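Long-range contacts in transcription regulator (Haloarcula marismortui ATCC 43049, PDB 3CRJ), which probably binds regulatory DNA and acts as a transcriptional repressor of the TetR family: residues I19-Y24 and L61-F65; F73-I77 and L92-L96; L138-N143 and A156-T160. One frame throughout, in Å; residues are numbered along the deposited sequence.

Contact 1 (I19-Y24 and L61-F65); sequences IMQATY and LLAAF
In the DNA-binding region of this TetR-type regulator, Met-20 and Thr-23 on helix 12-30 close over Phe-65 and Leu-61 where helix 58-78 crosses nearly at right angles; the short axes make 96°. Phe-65 meets Met-20, Thr-23 and Tyr-24. With CG anti to the backbone N (chi1 -175°), its ring extends to helix 12-30, and the rim atom Phe-65 CE1 lies 3.6 Å from Met-20 O, near the ring plane. Phe-65 CE1 is also 3.7 Å from Tyr-24 CB. Thr-23 CG2 makes an off-centre CH-pi contact, 4.3 Å from the Phe-65 centroid, and also meets Leu-61 CD2 at 3.4 Å. The selenium of Met-20, a selenomethionine whose chain bends at chi2 and chi3, is 4.2 Å from Ala-64 CB and 4.1 Å from Phe-65 CB. Thr-23 OG1 donates to Ile-19 O over 2.5 Å, on the opposite face of that carbonyl from Thr-23 N. Leu-61 continues onto Ile-40 and Ile-19 onto Tyr-44, both of helix 37-44. A first helix packed on both the helix-turn-helix, predicted at 36-55, and the following long helix is typical of the TetR N-terminal domain.

Contact 2 (F73-I77 and L92-L96); sequences FVDSI and LLDEL
Helices 73-77 and 92-96 run roughly antiparallel, at 148° with axes 11.3 Å apart at their closest, and the backbones come nearest where Ile-77 CA lies 7.5 Å from Leu-92 CA. Across this fairly wide gap the side chains do all the touching, and no hydrogen bond spans it. At one end Ile-77 CD1 reaches Glu-95 CG at 3.6 Å, the two chains passing alongside each other and pointing opposite ways, and it also faces Leu-92 CD1 at 4.2 Å. Glu-95 is the residue that Phe-73, Ser-76 and Ile-77 share. It meets Ile-77 through its methylenes, CB and CG, while the bend at chi2 turns the carboxylate away from Ile-77 CD1, and OE2 forms a salt bridge with Lys-99, just past the end of helix 85-97. The other oxygen, Glu-95 OE1, is 4.1 Å from Ser-76 OG, too long for a bond. That hydroxyl instead turns back on its own helix and donates to Phe-73 O over 2.7 Å; the carbonyl also accepts from Ile-77 N, so two donors grip one oxygen.

Phe-73 closes the other end of the interface. A chi1 of 176° swings its ring away from the backbone N and out to the facing helix, where Phe-73 CZ meets Leu-96 CD2 at 3.8 Å and Phe-73 CE1 is 4.3 Å from Glu-95 CG, both approaching the ring obliquely. One face of the ring is covered, toward its rim, by CG1 of Ile-77, one turn further on, so Ile-77 packs against the ring within its own helix. Helix 121-148 packs beside this pair: Phe-73 touches Tyr-133, and Leu-92 and Leu-96 both rest on Met-137. Asp-94 forms a salt bridge with Arg-187, so helix 85-97 meets helices 58-78, 121-148 and 181-198.

Contact 3 (L138-N143 and A156-T160); sequences LKAVIN and AEHVT
Lys-139 and Glu-157 lie across one another at an angle, and their meeting is made by the lysine methylenes rather than its charge. Lys-139 CE is 3.2 Å from Glu-157 OE2, and CD comes nearly as close, whereas the chain, bent at chi3 and chi4, leaves NZ 4.4 Å from that same oxygen, beyond a salt bridge. OE2 has its ionic partner in Arg-135, one helical turn before Lys-139, so the carboxylate sits among two positive charges, which would probably favour its ionised form. Beside them, Ala-156 points its CB at helix 138-143, where it meets Lys-139 CG at 4.0 Å, Ile-142 CG2 at 4.2 Å and Asn-143 OD1 at 3.6 Å. Ile-142 projects at the second helix; with CG1 beside its backbone N (chi1 -69°), it crosses Val-159, and Ile-142 CD1 lies 3.9 Å from Val-159 CG1. Thr-160 packs over Lys-139 and Ile-142, though its side-chain placement is doubtful. The axes make 127°. Behind the contact, Val-159 rests on Tyr-193, Met-197 and Leu-198 of helix 181-198, and Leu-138 on Leu-89 of helix 85-97, while His-158 hydrogen-bonds to Glu-192 of the second subunit, bringing helix 156-176 to the dimer interface.

Overall arrangement
The three contacts follow one another along the chain, each closing before the next opens, and together run the length of an all-helical subunit. Contacts 1 and 2 have centres 20 Å apart and nearest atoms about 9 Å apart. Helix 58-78, shared by both, runs from the probable DNA-binding region toward the C-terminal one. Contacts 2 and 3 have centres 16 Å apart and touch directly, Leu-92 packing on Leu-138 and Val-141. Contacts 1 and 3, with centres 31 Å apart, lie on opposite sides of the chain's centre. This layout is consistent with TetR-family regulators, in which C-terminal helices form the dimer and hold paired DNA-binding domains.

Contact 1 (I19-Y24 and L61-F65)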
loop_
_atom_site.group_PDB
_atom_site.type_symbol
_atom_site.label_atom_id
_atom_site.label_comp_id
_atom_site.label_asym_id
_atom_site.label_seq_id
_atom_site.Cartn_x
_atom_site.Cartn_y
_atom_site.Cartn_z
ATOM N N ILE A 19 9.569 20.098 -18.011
ATOM C CA ILE A 19 9.682 20.121 -16.543
ATOM C C ILE A 19 9.118 18.860 -15.883
ATOM O O ILE A 19 9.729 18.340 -14.956
ATOM C CB ILE A 19 9.113 21.412 -15.892
ATOM C CG1 ILE A 19 10.034 22.615 -16.183
ATOM C CG2 ILE A 19 8.984 21.227 -14.387
ATOM C CD1 ILE A 19 9.520 23.975 -15.670
HETATM N N MSE A 20 7.970 18.366 -16.357
HETATM C CA MSE A 20 7.447 17.105 -15.842
HETATM C C MSE A 20 8.467 15.986 -16.046
HETATM O O MSE A 20 8.756 15.231 -15.138
HETATM C CB MSE A 20 6.112 16.748 -16.477
HETATM C CG MSE A 20 4.929 17.638 -16.044
HETATM SE SE MSE A 20 4.637 17.897 -14.096
HETATM C CE MSE A 20 5.961 19.265 -13.679
ATOM N N GLN A 21 9.046 15.912 -17.236
ATOM C CA GLN A 21 10.081 14.917 -17.514
ATOM C C GLN A 21 11.288 15.019 -16.576
ATOM O O GLN A 21 11.725 14.022 -16.018
ATOM C CB GLN A 21 10.485 14.976 -18.979
ATOM C CG GLN A 21 9.465 14.332 -19.874
ATOM C CD GLN A 21 9.454 14.919 -21.259
ATOM O OE1 GLN A 21 8.436 15.432 -21.708
ATOM N NE2 GLN A 21 10.587 14.855 -21.949
ATOM N N ALA A 22 11.801 16.223 -16.383
ATOM C CA ALA A 22 12.879 16.446 -15.428
ATOM C C ALA A 22 12.467 15.883 -14.080
ATOM O O ALA A 22 13.245 15.162 -13.441
ATOM C CB ALA A 22 13.190 17.917 -15.299
ATOM N N THR A 23 11.237 16.201 -13.666
ATOM C CA THR A 23 10.684 15.739 -12.394
ATOM C C THR A 23 10.750 14.225 -12.290
ATOM O O THR A 23 11.390 13.689 -11.370
ATOM C CB THR A 23 9.261 16.223 -12.217
ATOM O OG1 THR A 23 9.205 17.585 -12.625
ATOM C CG2 THR A 23 8.841 16.126 -10.758
ATOM N N TYR A 24 10.131 13.543 -13.249
ATOM C CA TYR A 24 10.260 12.113 -13.327
ATOM C C TYR A 24 11.711 11.702 -13.080
ATOM O O TYR A 24 11.965 10.905 -12.179
ATOM C CB TYR A 24 9.788 11.592 -14.670
ATOM C CG TYR A 24 10.065 10.130 -14.863
ATOM C CD1 TYR A 24 9.083 9.179 -14.628
ATOM C CD2 TYR A 24 11.313 9.695 -15.299
ATOM C CE1 TYR A 24 9.340 7.808 -14.817
ATOM C CE2 TYR A 24 11.592 8.334 -15.489
ATOM C CZ TYR A 24 10.606 7.400 -15.241
ATOM O OH TYR A 24 10.886 6.066 -15.426
ATOM N N LEU A 61 4.525 21.502 -7.469
ATOM C CA LEU A 61 5.132 20.864 -8.614
ATOM C C LEU A 61 4.753 19.393 -8.673
ATOM O O LEU A 61 4.443 18.876 -9.740
ATOM C CB LEU A 61 6.643 21.044 -8.558
ATOM C CG LEU A 61 7.394 20.686 -9.834
ATOM C CD1 LEU A 61 8.626 21.536 -9.932
ATOM C CD2 LEU A 61 7.747 19.201 -9.878
ATOM N N LEU A 62 4.748 18.732 -7.524
ATOM C CA LEU A 62 4.418 17.319 -7.477
ATOM C C LEU A 62 2.919 17.045 -7.571
ATOM O O LEU A 62 2.501 15.959 -7.970
ATOM C CB LEU A 62 5.020 16.685 -6.231
ATOM C CG LEU A 62 6.548 16.584 -6.194
ATOM C CD1 LEU A 62 6.992 16.067 -4.843
ATOM C CD2 LEU A 62 7.090 15.680 -7.324
ATOM N N ALA A 63 2.089 18.016 -7.209
ATOM C CA ALA A 63 0.667 17.830 -7.442
ATOM C C ALA A 63 0.479 17.763 -8.948
ATOM O O ALA A 63 -0.167 16.841 -9.457
ATOM C CB ALA A 63 -0.150 18.950 -6.838
ATOM N N ALA A 64 1.089 18.720 -9.650
ATOM C CA ALA A 64 1.119 18.726 -11.123
ATOM C C ALA A 64 1.665 17.401 -11.692
ATOM O O ALA A 64 1.077 16.840 -12.621
ATOM C CB ALA A 64 1.916 19.907 -11.632
ATOM N N PHE A 65 2.754 16.892 -11.101
ATOM C CA PHE A 65 3.376 15.650 -11.547
ATOM C C PHE A 65 2.446 14.456 -11.370
ATOM O O PHE A 65 2.417 13.556 -12.212
ATOM C CB PHE A 65 4.719 15.397 -10.851
ATOM C CG PHE A 65 5.449 14.176 -11.367
ATOM C CD1 PHE A 65 6.103 14.204 -12.603
ATOM C CD2 PHE A 65 5.470 12.995 -10.634
ATOM C CE1 PHE A 65 6.768 13.071 -13.090
ATOM C CE2 PHE A 65 6.137 11.850 -11.119
ATOM C CZ PHE A 65 6.780 11.895 -12.350
#

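Contact 2 (F73-I77 and L92-L96)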
loop_
_atom_site.group_PDB
_atom_site.type_symbol
_atom_site.label_atom_id
_atom_site.label_comp_id
_atom_site.label_asym_id
_atom_site.label_seq_id
_atom_site.Cartn_x
_atom_site.Cartn_y
_atom_site.Cartn_z
ATOM N N PHE A 73 -1.490 7.868 -18.025
ATOM C CA PHE A 73 -2.237 6.627 -17.843
ATOM C C PHE A 73 -3.531 6.654 -18.665
ATOM O O PHE A 73 -3.828 5.704 -19.398
ATOM C CB PHE A 73 -2.534 6.372 -16.369
ATOM C CG PHE A 73 -3.379 5.165 -16.136
ATOM C CD1 PHE A 73 -2.837 3.896 -16.224
ATOM C CD2 PHE A 73 -4.720 5.290 -15.819
ATOM C CE1 PHE A 73 -3.616 2.766 -16.007
ATOM C CE2 PHE A 73 -5.508 4.162 -15.601
ATOM C CZ PHE A 73 -4.950 2.900 -15.701
ATOM N N VAL A 74 -4.268 7.763 -18.550
ATOM C CA VAL A 74 -5.494 7.995 -19.311
ATOM C C VAL A 74 -5.271 7.822 -20.822
ATOM O O VAL A 74 -6.054 7.146 -21.494
ATOM C CB VAL A 74 -6.115 9.382 -18.955
ATOM C CG1 VAL A 74 -7.066 9.903 -20.054
ATOM C CG2 VAL A 74 -6.824 9.319 -17.600
ATOM N N ASP A 75 -4.189 8.410 -21.331
ATOM C CA ASP A 75 -3.784 8.263 -22.729
ATOM C C ASP A 75 -3.712 6.814 -23.165
ATOM O O ASP A 75 -4.343 6.428 -24.153
ATOM C CB ASP A 75 -2.417 8.905 -22.962
ATOM C CG ASP A 75 -2.506 10.374 -23.319
ATOM O OD1 ASP A 75 -3.643 10.901 -23.433
ATOM O OD2 ASP A 75 -1.429 10.994 -23.480
ATOM N N SER A 76 -2.951 6.018 -22.419
ATOM C CA SER A 76 -2.679 4.628 -22.797
ATOM C C SER A 76 -3.946 3.780 -22.826
ATOM O O SER A 76 -4.064 2.885 -23.663
ATOM C CB SER A 76 -1.648 4.006 -21.860
ATOM O OG SER A 76 -2.160 3.959 -20.533
ATOM N N ILE A 77 -4.880 4.073 -21.913
ATOM C CA ILE A 77 -6.215 3.452 -21.909
ATOM C C ILE A 77 -7.071 3.850 -23.123
ATOM O O ILE A 77 -7.738 2.997 -23.708
ATOM C CB ILE A 77 -6.989 3.742 -20.601
ATOM C CG1 ILE A 77 -6.202 3.247 -19.374
ATOM C CG2 ILE A 77 -8.395 3.127 -20.645
ATOM C CD1 ILE A 77 -5.863 1.720 -19.358
ATOM N N LEU A 92 -7.172 -4.003 -19.209
ATOM C CA LEU A 92 -7.059 -3.004 -18.144
ATOM C C LEU A 92 -6.203 -3.531 -17.011
ATOM O O LEU A 92 -5.279 -2.851 -16.567
ATOM C CB LEU A 92 -8.425 -2.574 -17.634
ATOM C CG LEU A 92 -8.975 -1.372 -18.382
ATOM C CD1 LEU A 92 -8.611 -1.419 -19.846
ATOM C CD2 LEU A 92 -10.473 -1.283 -18.201
ATOM N N LEU A 93 -6.491 -4.753 -16.564
ATOM C CA LEU A 93 -5.683 -5.364 -15.537
ATOM C C LEU A 93 -4.229 -5.445 -15.941
ATOM O O LEU A 93 -3.364 -5.177 -15.111
ATOM C CB LEU A 93 -6.203 -6.738 -15.154
ATOM C CG LEU A 93 -7.547 -6.612 -14.461
ATOM C CD1 LEU A 93 -8.188 -8.002 -14.314
ATOM C CD2 LEU A 93 -7.389 -5.839 -13.116
ATOM N N ASP A 94 -3.956 -5.813 -17.194
ATOM C CA ASP A 94 -2.584 -5.817 -17.680
ATOM C C ASP A 94 -1.988 -4.440 -17.542
ATOM O O ASP A 94 -0.905 -4.285 -16.998
ATOM C CB ASP A 94 -2.508 -6.251 -19.117
ATOM C CG ASP A 94 -2.832 -7.699 -19.291
ATOM O OD1 ASP A 94 -3.060 -8.406 -18.274
ATOM O OD2 ASP A 94 -2.883 -8.123 -20.468
ATOM N N GLU A 95 -2.724 -3.438 -17.988
ATOM C CA GLU A 95 -2.270 -2.067 -17.904
ATOM C C GLU A 95 -1.893 -1.653 -16.478
ATOM O O GLU A 95 -0.884 -0.981 -16.266
ATOM C CB GLU A 95 -3.325 -1.140 -18.472
ATOM C CG GLU A 95 -2.730 0.013 -19.192
ATOM C CD GLU A 95 -1.884 -0.410 -20.384
ATOM O OE1 GLU A 95 -0.754 0.124 -20.518
ATOM O OE2 GLU A 95 -2.341 -1.279 -21.178
ATOM N N LEU A 96 -2.675 -2.079 -15.503
ATOM C CA LEU A 96 -2.458 -1.661 -14.128
ATOM C C LEU A 96 -1.421 -2.536 -13.416
ATOM O O LEU A 96 -0.797 -2.099 -12.450
ATOM C CB LEU A 96 -3.776 -1.706 -13.355
ATOM C CG LEU A 96 -4.889 -0.725 -13.705
ATOM C CD1 LEU A 96 -6.256 -1.387 -13.604
ATOM C CD2 LEU A 96 -4.783 0.459 -12.787
#

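Contact 3 (L138-N143 and A156-T160)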
loop_
_atom_site.group_PDB
_atom_site.type_symbol
_atom_site.label_atom_id
_atom_site.label_comp_id
_atom_site.label_asym_id
_atom_site.label_seq_id
_atom_site.Cartn_x
_atom_site.Cartn_y
_atom_site.Cartn_z
ATOM N N LEU A 138 -12.962 0.400 -14.502
ATOM C CA LEU A 138 -13.134 -0.999 -14.130
ATOM C C LEU A 138 -14.599 -1.391 -13.941
ATOM O O LEU A 138 -15.066 -2.366 -14.537
ATOM C CB LEU A 138 -12.347 -1.303 -12.861
ATOM C CG LEU A 138 -10.862 -1.588 -13.099
ATOM C CD1 LEU A 138 -10.193 -1.843 -11.760
ATOM C CD2 LEU A 138 -10.678 -2.752 -14.033
ATOM N N LYS A 139 -15.331 -0.632 -13.128
ATOM C CA LYS A 139 -16.768 -0.810 -13.040
ATOM C C LYS A 139 -17.500 -0.772 -14.392
ATOM O O LYS A 139 -18.417 -1.568 -14.628
ATOM C CB LYS A 139 -17.370 0.213 -12.118
ATOM C CG LYS A 139 -18.723 -0.194 -11.600
ATOM C CD LYS A 139 -19.044 0.588 -10.355
ATOM C CE LYS A 139 -19.288 2.070 -10.667
ATOM N NZ LYS A 139 -20.490 2.267 -11.487
ATOM N N ALA A 140 -17.071 0.120 -15.280
ATOM C CA ALA A 140 -17.675 0.234 -16.608
ATOM C C ALA A 140 -17.557 -1.017 -17.456
ATOM O O ALA A 140 -18.481 -1.342 -18.160
ATOM C CB ALA A 140 -17.127 1.443 -17.372
ATOM N N VAL A 141 -16.443 -1.735 -17.393
ATOM C CA VAL A 141 -16.337 -2.897 -18.263
ATOM C C VAL A 141 -17.090 -4.056 -17.618
ATOM O O VAL A 141 -17.760 -4.840 -18.307
ATOM C CB VAL A 141 -14.898 -3.232 -18.687
ATOM C CG1 VAL A 141 -14.008 -3.440 -17.485
ATOM C CG2 VAL A 141 -14.887 -4.458 -19.596
ATOM N N ILE A 142 -17.038 -4.104 -16.287
ATOM C CA ILE A 142 -17.824 -5.079 -15.533
ATOM C C ILE A 142 -19.311 -4.900 -15.782
ATOM O O ILE A 142 -20.073 -5.880 -15.914
ATOM C CB ILE A 142 -17.527 -5.027 -14.017
ATOM C CG1 ILE A 142 -16.099 -5.535 -13.746
ATOM C CG2 ILE A 142 -18.579 -5.853 -13.247
ATOM C CD1 ILE A 142 -15.639 -5.401 -12.295
ATOM N N ASN A 143 -19.746 -3.651 -15.862
ATOM C CA ASN A 143 -21.156 -3.426 -16.121
ATOM C C ASN A 143 -21.512 -3.855 -17.523
ATOM O O ASN A 143 -22.540 -4.482 -17.723
ATOM C CB ASN A 143 -21.557 -1.978 -15.833
ATOM C CG ASN A 143 -21.968 -1.765 -14.378
ATOM O OD1 ASN A 143 -22.525 -2.662 -13.745
ATOM N ND2 ASN A 143 -21.696 -0.576 -13.841
ATOM N N ALA A 156 -21.370 -4.812 -8.673
ATOM C CA ALA A 156 -20.277 -4.240 -9.461
ATOM C C ALA A 156 -19.407 -3.351 -8.619
ATOM O O ALA A 156 -18.195 -3.437 -8.720
ATOM C CB ALA A 156 -20.805 -3.470 -10.654
ATOM N N GLU A 157 -20.001 -2.517 -7.768
ATOM C CA GLU A 157 -19.177 -1.634 -6.946
ATOM C C GLU A 157 -18.200 -2.427 -6.092
ATOM O O GLU A 157 -17.056 -2.039 -5.954
ATOM C CB GLU A 157 -20.002 -0.662 -6.098
ATOM C CG GLU A 157 -20.039 0.785 -6.664
ATOM C CD GLU A 157 -18.652 1.496 -6.742
ATOM O OE1 GLU A 157 -17.737 1.205 -5.922
ATOM O OE2 GLU A 157 -18.479 2.376 -7.622
ATOM N N HIS A 158 -18.658 -3.551 -5.555
ATOM C CA HIS A 158 -17.855 -4.338 -4.656
ATOM C C HIS A 158 -16.838 -5.213 -5.355
ATOM O O HIS A 158 -15.732 -5.393 -4.874
ATOM C CB HIS A 158 -18.686 -5.217 -3.749
ATOM C CG HIS A 158 -17.836 -6.123 -2.940
ATOM N ND1 HIS A 158 -17.205 -5.701 -1.795
ATOM C CD2 HIS A 158 -17.413 -7.391 -3.169
ATOM C CE1 HIS A 158 -16.457 -6.687 -1.328
ATOM N NE2 HIS A 158 -16.561 -7.721 -2.147
ATOM N N VAL A 159 -17.214 -5.794 -6.477
ATOM C CA VAL A 159 -16.190 -6.437 -7.283
ATOM C C VAL A 159 -15.080 -5.451 -7.657
ATOM O O VAL A 159 -13.897 -5.779 -7.509
ATOM C CB VAL A 159 -16.765 -7.218 -8.501
ATOM C CG1 VAL A 159 -15.664 -7.845 -9.298
ATOM C CG2 VAL A 159 -17.677 -8.295 -8.014
ATOM N N THR A 160 -15.412 -4.237 -8.090
ATOM C CA THR A 160 -14.316 -3.365 -8.542
ATOM C C THR A 160 -13.489 -2.800 -7.378
ATOM O O THR A 160 -12.284 -2.582 -7.508
ATOM C CB THR A 160 -14.736 -2.292 -9.590
ATOM O OG1 THR A 160 -14.457 -0.959 -9.120
ATOM C CG2 THR A 160 -16.175 -2.450 -9.994
#